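PDB 5TP4: amidase, hydantoinase/carbamoylase family from Burkholderia ambifaria, which probably hydrolyses N-carbamoyl-L-amino acids to the free amino acids as a zinc-dependent amidase of the peptidase M20 family. Local coordinates for residues P203-N208 with T356-V361; R332-P337 with L371-P376. All coordinates share one frame; numbering follows the deposited sequence. Where two conformers were deposited one is given.

Contact 1: residues P203-N208 with T356-V361; sequences PVLEAN and TNERIV
Asn208 and Glu358 meet where helix 204-208 packs on strand 357-361, their axes approaching to 10.1 Å and running roughly antiparallel, at 149°. The strand pairs parallel with strand 212-229 in the mixed sheet, and the helix lies near the subunit interface. In the polar part, Asn208 ND2 donates to the syn lone pair of Glu358 OE2 at 3.1 Å, and the amide and carboxylate lie 13° from coplanar. A water bridges the same pair, donating to Glu358 OE1 at 3.0 Å and accepting a weak bond from Asn208 ND2. Glu358 OE2 is also hydrogen-bonded to Thr210 OG1, so two bonds hold this oxygen.

The apolar part lies deeper. Ile360 CG1 is anti to the backbone N (chi1 -177°), and Ile360 CD1 reaches Val204 CB at 3.9 Å and Leu205 CG at 4.1 Å. The Leu205 and Glu358 side chains run alongside in opposing senses, with Leu205 CD2 3.8 Å from Glu358 CG. Phe381 touches both Leu205 and Ile360, and Pro239 of the second subunit packs on Val204. Hydrogen bonds from Asn208, a water and probably Thr210 would favour the charged form of Glu358, whose methylenes meanwhile serve the apolar layer.

Contact 2: residues R332-P337 with L371-P376; sequences RSPATP and LARRVP. With EDO (1,2-ethanediol), chain T.
Thr336 and Arg373 join the end of the long strand 324-337 to the turn that follows helix 367-372, a surface junction between the mixed sheet and a helix-to-strand turn of this M20-family protein. The direct polar link is one hydrogen bond: Arg373 NH2 donates to Thr336 OG1 at 3.0 Å, with the acceptor tilted 21° out of the guanidinium plane. The arginine chain, extended from CG to NE, crosses the threonine at about a right angle, and Arg373 NE lies 3.8 Å from Thr336 CG2.

Apolar contact is slight. The same methyl group, anti to the backbone N, meets Ala372 CB at 4.0 Å.

Two waters bridge the segments. One accepts from Arg373 NE and donates to Ala335 O; the other donates to both Pro337 O and Ala372 O.

A 1,2-ethanediol, probably from the crystallisation liquor, lies against Ser333, Pro334 and Thr336 and is also hydrogen-bonded to Gln219 O of strand 212-229. Its O1 is hydrogen-bonded to Thr336 OG1 at 2.7 Å. Its O2 is hydrogen-bonded to Ser333 OG and lies in the guanidinium plane at the edge, 3.0 Å from Arg373 NH2. That same O2 donates to the carbonyl oxygen of Pro334, with Pro334 O and EDO O2 2.6 Å apart.

Overall arrangement
Contacts 1 and 2 illustrate how one mixed sheet can gather segments distant in sequence. Their centres are 22 Å apart, and their nearest atoms, about 7 Å apart, do not touch. Along the chain the segments alternate: 203-208, 332-337, 356-361, 371-376. Strand 212-229 is the shared element, pairing antiparallel with strand 324-337 of contact 2 and parallel with strand 357-362 of contact 1. The latter strand is followed by helix 367-372, part of which belongs to contact 2, and then by strand 377-382, also paired with strand 212-229. The same sheet therefore carries a contact beside the second subunit and one that no other chain touches.

Contact 1: residues P203-N208 with T356-V361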
loop_
_atom_site.group_PDB
_atom_site.type_symbol
_atom_site.label_atom_id
_atom_site.label_comp_id
_atom_site.label_asym_id
_atom_site.label_seq_id
_atom_site.Cartn_x
_atom_site.Cartn_y
_atom_site.Cartn_z
ATOM N N PRO B 203 11.663 14.478 -18.671
ATOM C CA PRO B 203 11.200 14.382 -20.067
ATOM C C PRO B 203 11.100 15.697 -20.825
ATOM O O PRO B 203 10.758 15.660 -22.018
ATOM C CB PRO B 203 9.803 13.773 -19.877
ATOM C CG PRO B 203 9.328 14.477 -18.580
ATOM C CD PRO B 203 10.551 14.699 -17.723
ATOM N N VAL B 204 11.375 16.839 -20.184
ATOM C CA VAL B 204 10.987 18.130 -20.762
ATOM C C VAL B 204 11.793 18.449 -22.015
ATOM O O VAL B 204 11.235 18.820 -23.055
ATOM C CB VAL B 204 11.142 19.257 -19.725
ATOM C CG1 VAL B 204 10.888 20.597 -20.409
ATOM C CG2 VAL B 204 10.207 19.024 -18.560
ATOM N N LEU B 205 13.122 18.376 -21.928
ATOM C CA LEU B 205 13.904 18.800 -23.083
ATOM C C LEU B 205 13.675 17.864 -24.265
ATOM O O LEU B 205 13.557 18.318 -25.412
ATOM C CB LEU B 205 15.387 18.858 -22.715
ATOM C CG LEU B 205 15.717 19.772 -21.530
ATOM C CD1 LEU B 205 17.209 19.607 -21.143
ATOM C CD2 LEU B 205 15.411 21.214 -21.901
ATOM N N GLU B 206 13.612 16.554 -24.003
ATOM C CA GLU B 206 13.391 15.607 -25.089
ATOM C C GLU B 206 12.020 15.816 -25.723
ATOM O O GLU B 206 11.891 15.812 -26.951
ATOM C CB GLU B 206 13.547 14.174 -24.569
ATOM C CG GLU B 206 13.824 13.148 -25.656
ATOM C CD GLU B 206 12.571 12.513 -26.145
ATOM O OE1 GLU B 206 11.578 12.532 -25.389
ATOM O OE2 GLU B 206 12.566 12.001 -27.286
ATOM N N ALA B 207 10.995 16.047 -24.896
ATOM C CA ALA B 207 9.641 16.235 -25.406
ATOM C C ALA B 207 9.515 17.512 -26.224
ATOM O O ALA B 207 8.718 17.566 -27.166
ATOM C CB ALA B 207 8.651 16.252 -24.248
ATOM N N ASN B 208 10.272 18.546 -25.884
ATOM C CA ASN B 208 10.210 19.823 -26.586
ATOM C C ASN B 208 11.213 19.951 -27.721
ATOM O O ASN B 208 11.212 20.979 -28.407
ATOM C CB ASN B 208 10.443 20.970 -25.594
ATOM C CG ASN B 208 9.251 21.207 -24.715
ATOM O OD1 ASN B 208 8.132 20.876 -25.096
ATOM N ND2 ASN B 208 9.470 21.785 -23.535
ATOM N N THR B 356 18.655 25.195 -29.635
ATOM C CA THR B 356 17.400 25.402 -28.920
ATOM C C THR B 356 17.660 25.287 -27.425
ATOM O O THR B 356 18.511 24.517 -26.982
ATOM C CB THR B 356 16.333 24.396 -29.385
ATOM O OG1 THR B 356 16.793 23.060 -29.163
ATOM C CG2 THR B 356 16.122 24.564 -30.852
ATOM N N ASN B 357 16.967 26.113 -26.651
ATOM C CA ASN B 357 17.305 26.237 -25.241
ATOM C C ASN B 357 16.073 26.657 -24.456
ATOM O O ASN B 357 15.205 27.371 -24.966
ATOM C CB ASN B 357 18.462 27.245 -25.030
ATOM C CG ASN B 357 18.098 28.656 -25.466
ATOM O OD1 ASN B 357 17.589 29.437 -24.669
ATOM N ND2 ASN B 357 18.342 28.986 -26.743
ATOM N N GLU B 358 16.017 26.240 -23.191
ATOM C CA GLU B 358 14.973 26.754 -22.313
ATOM C C GLU B 358 15.457 26.715 -20.873
ATOM O O GLU B 358 16.276 25.872 -20.490
ATOM C CB GLU B 358 13.653 25.983 -22.447
ATOM C CG GLU B 358 13.642 24.550 -21.932
ATOM C CD GLU B 358 12.334 23.814 -22.304
ATOM O OE1 GLU B 358 11.334 23.952 -21.560
ATOM O OE2 GLU B 358 12.299 23.120 -23.345
ATOM N N ARG B 359 14.942 27.649 -20.079
ATOM C CA ARG B 359 15.188 27.623 -18.641
ATOM C C ARG B 359 14.425 26.463 -18.015
ATOM O O ARG B 359 13.279 26.173 -18.393
ATOM C CB ARG B 359 14.772 28.950 -18.005
ATOM C CG ARG B 359 15.703 30.084 -18.362
ATOM C CD ARG B 359 15.203 31.418 -17.841
ATOM N NE ARG B 359 15.251 31.543 -16.384
ATOM C CZ ARG B 359 16.314 31.938 -15.688
ATOM N NH1 ARG B 359 17.452 32.222 -16.301
ATOM N NH2 ARG B 359 16.238 32.034 -14.365
ATOM N N ILE B 360 15.073 25.766 -17.076
ATOM C CA ILE B 360 14.484 24.571 -16.478
ATOM C C ILE B 360 15.030 24.422 -15.064
ATOM O O ILE B 360 16.169 24.785 -14.785
ATOM C CB ILE B 360 14.828 23.343 -17.361
ATOM C CG1 ILE B 360 14.189 22.057 -16.830
ATOM C CG2 ILE B 360 16.358 23.148 -17.438
ATOM C CD1 ILE B 360 14.130 20.949 -17.923
ATOM N N VAL B 361 14.209 23.918 -14.155
ATOM C CA VAL B 361 14.687 23.689 -12.793
ATOM C C VAL B 361 15.272 22.280 -12.716
ATOM O O VAL B 361 14.839 21.376 -13.436
ATOM C CB VAL B 361 13.536 23.910 -11.778
ATOM C CG1 VAL B 361 12.512 22.771 -11.837
ATOM C CG2 VAL B 361 14.082 24.118 -10.373
HETATM O O HOH W 1 8.376 23.557 -21.268
#

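Contact 2: residues R332-P337 with L371-P376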
loop_
_atom_site.group_PDB
_atom_site.type_symbol
_atom_site.label_atom_id
_atom_site.label_comp_id
_atom_site.label_asym_id
_atom_site.label_seq_id
_atom_site.Cartn_x
_atom_site.Cartn_y
_atom_site.Cartn_z
ATOM N N ARG B 332 12.467 18.433 5.035
ATOM C CA ARG B 332 12.391 19.700 4.314
ATOM C C ARG B 332 13.740 19.971 3.668
ATOM O O ARG B 332 14.782 19.674 4.252
ATOM C CB ARG B 332 12.052 20.884 5.242
ATOM C CG ARG B 332 10.806 20.712 6.109
ATOM C CD ARG B 332 10.679 21.880 7.098
ATOM N NE ARG B 332 9.448 21.759 7.875
ATOM C CZ ARG B 332 9.319 21.006 8.961
ATOM N NH1 ARG B 332 10.363 20.322 9.415
ATOM N NH2 ARG B 332 8.151 20.941 9.599
ATOM N N SER B 333 13.714 20.550 2.472
ATOM C CA SER B 333 14.926 21.008 1.805
ATOM C C SER B 333 14.610 22.334 1.131
ATOM O O SER B 333 13.557 22.472 0.498
ATOM C CB SER B 333 15.415 20.001 0.759
ATOM O OG SER B 333 16.811 20.173 0.580
ATOM N N PRO B 334 15.498 23.315 1.237
ATOM C CA PRO B 334 15.209 24.645 0.701
ATOM C C PRO B 334 15.449 24.710 -0.798
ATOM O O PRO B 334 16.221 23.939 -1.368
ATOM C CB PRO B 334 16.210 25.543 1.435
ATOM C CG PRO B 334 17.408 24.616 1.634
ATOM C CD PRO B 334 16.822 23.236 1.891
ATOM N N ALA B 335 14.787 25.671 -1.431
ATOM C CA ALA B 335 15.128 25.974 -2.813
ATOM C C ALA B 335 16.590 26.397 -2.888
ATOM O O ALA B 335 17.150 26.952 -1.942
ATOM C CB ALA B 335 14.229 27.084 -3.363
ATOM N N THR B 336 17.212 26.123 -4.021
ATOM C CA THR B 336 18.644 26.363 -4.208
ATOM C C THR B 336 18.860 27.075 -5.531
ATOM O O THR B 336 19.158 26.451 -6.550
ATOM C CB THR B 336 19.431 25.047 -4.163
ATOM O OG1 THR B 336 18.979 24.276 -3.035
ATOM C CG2 THR B 336 20.927 25.341 -4.006
ATOM N N PRO B 337 18.734 28.398 -5.553
ATOM C CA PRO B 337 18.989 29.128 -6.801
ATOM C C PRO B 337 20.457 29.072 -7.206
ATOM O O PRO B 337 21.361 29.117 -6.365
ATOM C CB PRO B 337 18.557 30.560 -6.472
ATOM C CG PRO B 337 18.570 30.627 -4.990
ATOM C CD PRO B 337 18.205 29.274 -4.497
ATOM N N LEU B 371 27.251 22.803 -4.073
ATOM C CA LEU B 371 28.224 23.842 -4.426
ATOM C C LEU B 371 27.567 25.213 -4.500
ATOM O O LEU B 371 28.164 26.217 -4.091
ATOM C CB LEU B 371 28.907 23.530 -5.758
ATOM C CG LEU B 371 30.192 22.688 -5.684
ATOM C CD1 LEU B 371 31.388 23.443 -5.059
ATOM C CD2 LEU B 371 29.998 21.368 -4.912
ATOM N N ALA B 372 26.328 25.273 -5.006
ATOM C CA ALA B 372 25.663 26.558 -5.234
ATOM C C ALA B 372 25.452 27.334 -3.953
ATOM O O ALA B 372 25.299 28.562 -4.001
ATOM C CB ALA B 372 24.306 26.348 -5.907
ATOM N N ARG B 373 25.430 26.649 -2.814
ATOM C CA ARG B 373 25.253 27.333 -1.548
ATOM C C ARG B 373 26.532 28.001 -1.072
ATOM O O ARG B 373 26.476 28.788 -0.123
ATOM C CB ARG B 373 24.728 26.357 -0.506
ATOM C CG ARG B 373 23.338 25.847 -0.884
ATOM C CD ARG B 373 22.885 24.687 0.009
ATOM N NE ARG B 373 21.594 24.189 -0.461
ATOM C CZ ARG B 373 21.167 22.941 -0.304
ATOM N NH1 ARG B 373 21.927 22.052 0.340
ATOM N NH2 ARG B 373 19.980 22.587 -0.796
ATOM N N ARG B 374 27.658 27.740 -1.735
ATOM C CA ARG B 374 28.941 28.274 -1.293
ATOM C C ARG B 374 29.654 29.038 -2.401
ATOM O O ARG B 374 30.421 29.953 -2.102
ATOM C CB ARG B 374 29.842 27.141 -0.780
ATOM C CG ARG B 374 29.553 26.695 0.655
ATOM C CD ARG B 374 30.062 27.716 1.686
ATOM N NE ARG B 374 31.510 27.935 1.594
ATOM C CZ ARG B 374 32.408 27.524 2.494
ATOM N NH1 ARG B 374 32.028 26.867 3.585
ATOM N NH2 ARG B 374 33.698 27.785 2.308
ATOM N N VAL B 375 29.481 28.652 -3.664
ATOM C CA VAL B 375 30.221 29.307 -4.743
ATOM C C VAL B 375 29.300 29.519 -5.938
ATOM O O VAL B 375 28.284 28.825 -6.092
ATOM C CB VAL B 375 31.463 28.501 -5.162
ATOM C CG1 VAL B 375 32.257 28.001 -3.939
ATOM C CG2 VAL B 375 31.068 27.371 -5.999
ATOM N N PRO B 376 29.615 30.505 -6.789
ATOM C CA PRO B 376 28.794 30.725 -7.992
ATOM C C PRO B 376 28.748 29.487 -8.874
ATOM O O PRO B 376 29.784 28.944 -9.268
ATOM C CB PRO B 376 29.496 31.894 -8.691
ATOM C CG PRO B 376 30.198 32.600 -7.608
ATOM C CD PRO B 376 30.663 31.540 -6.654
HETATM C C1 EDO T . 17.348 21.385 -3.948
HETATM O O1 EDO T . 17.031 22.778 -4.118
HETATM C C2 EDO T . 16.686 20.863 -2.676
HETATM O O2 EDO T . 17.219 21.537 -1.523
HETATM O O HOH W 2 19.785 26.477 -0.600
HETATM O O HOH W 3 22.115 29.077 -3.708
#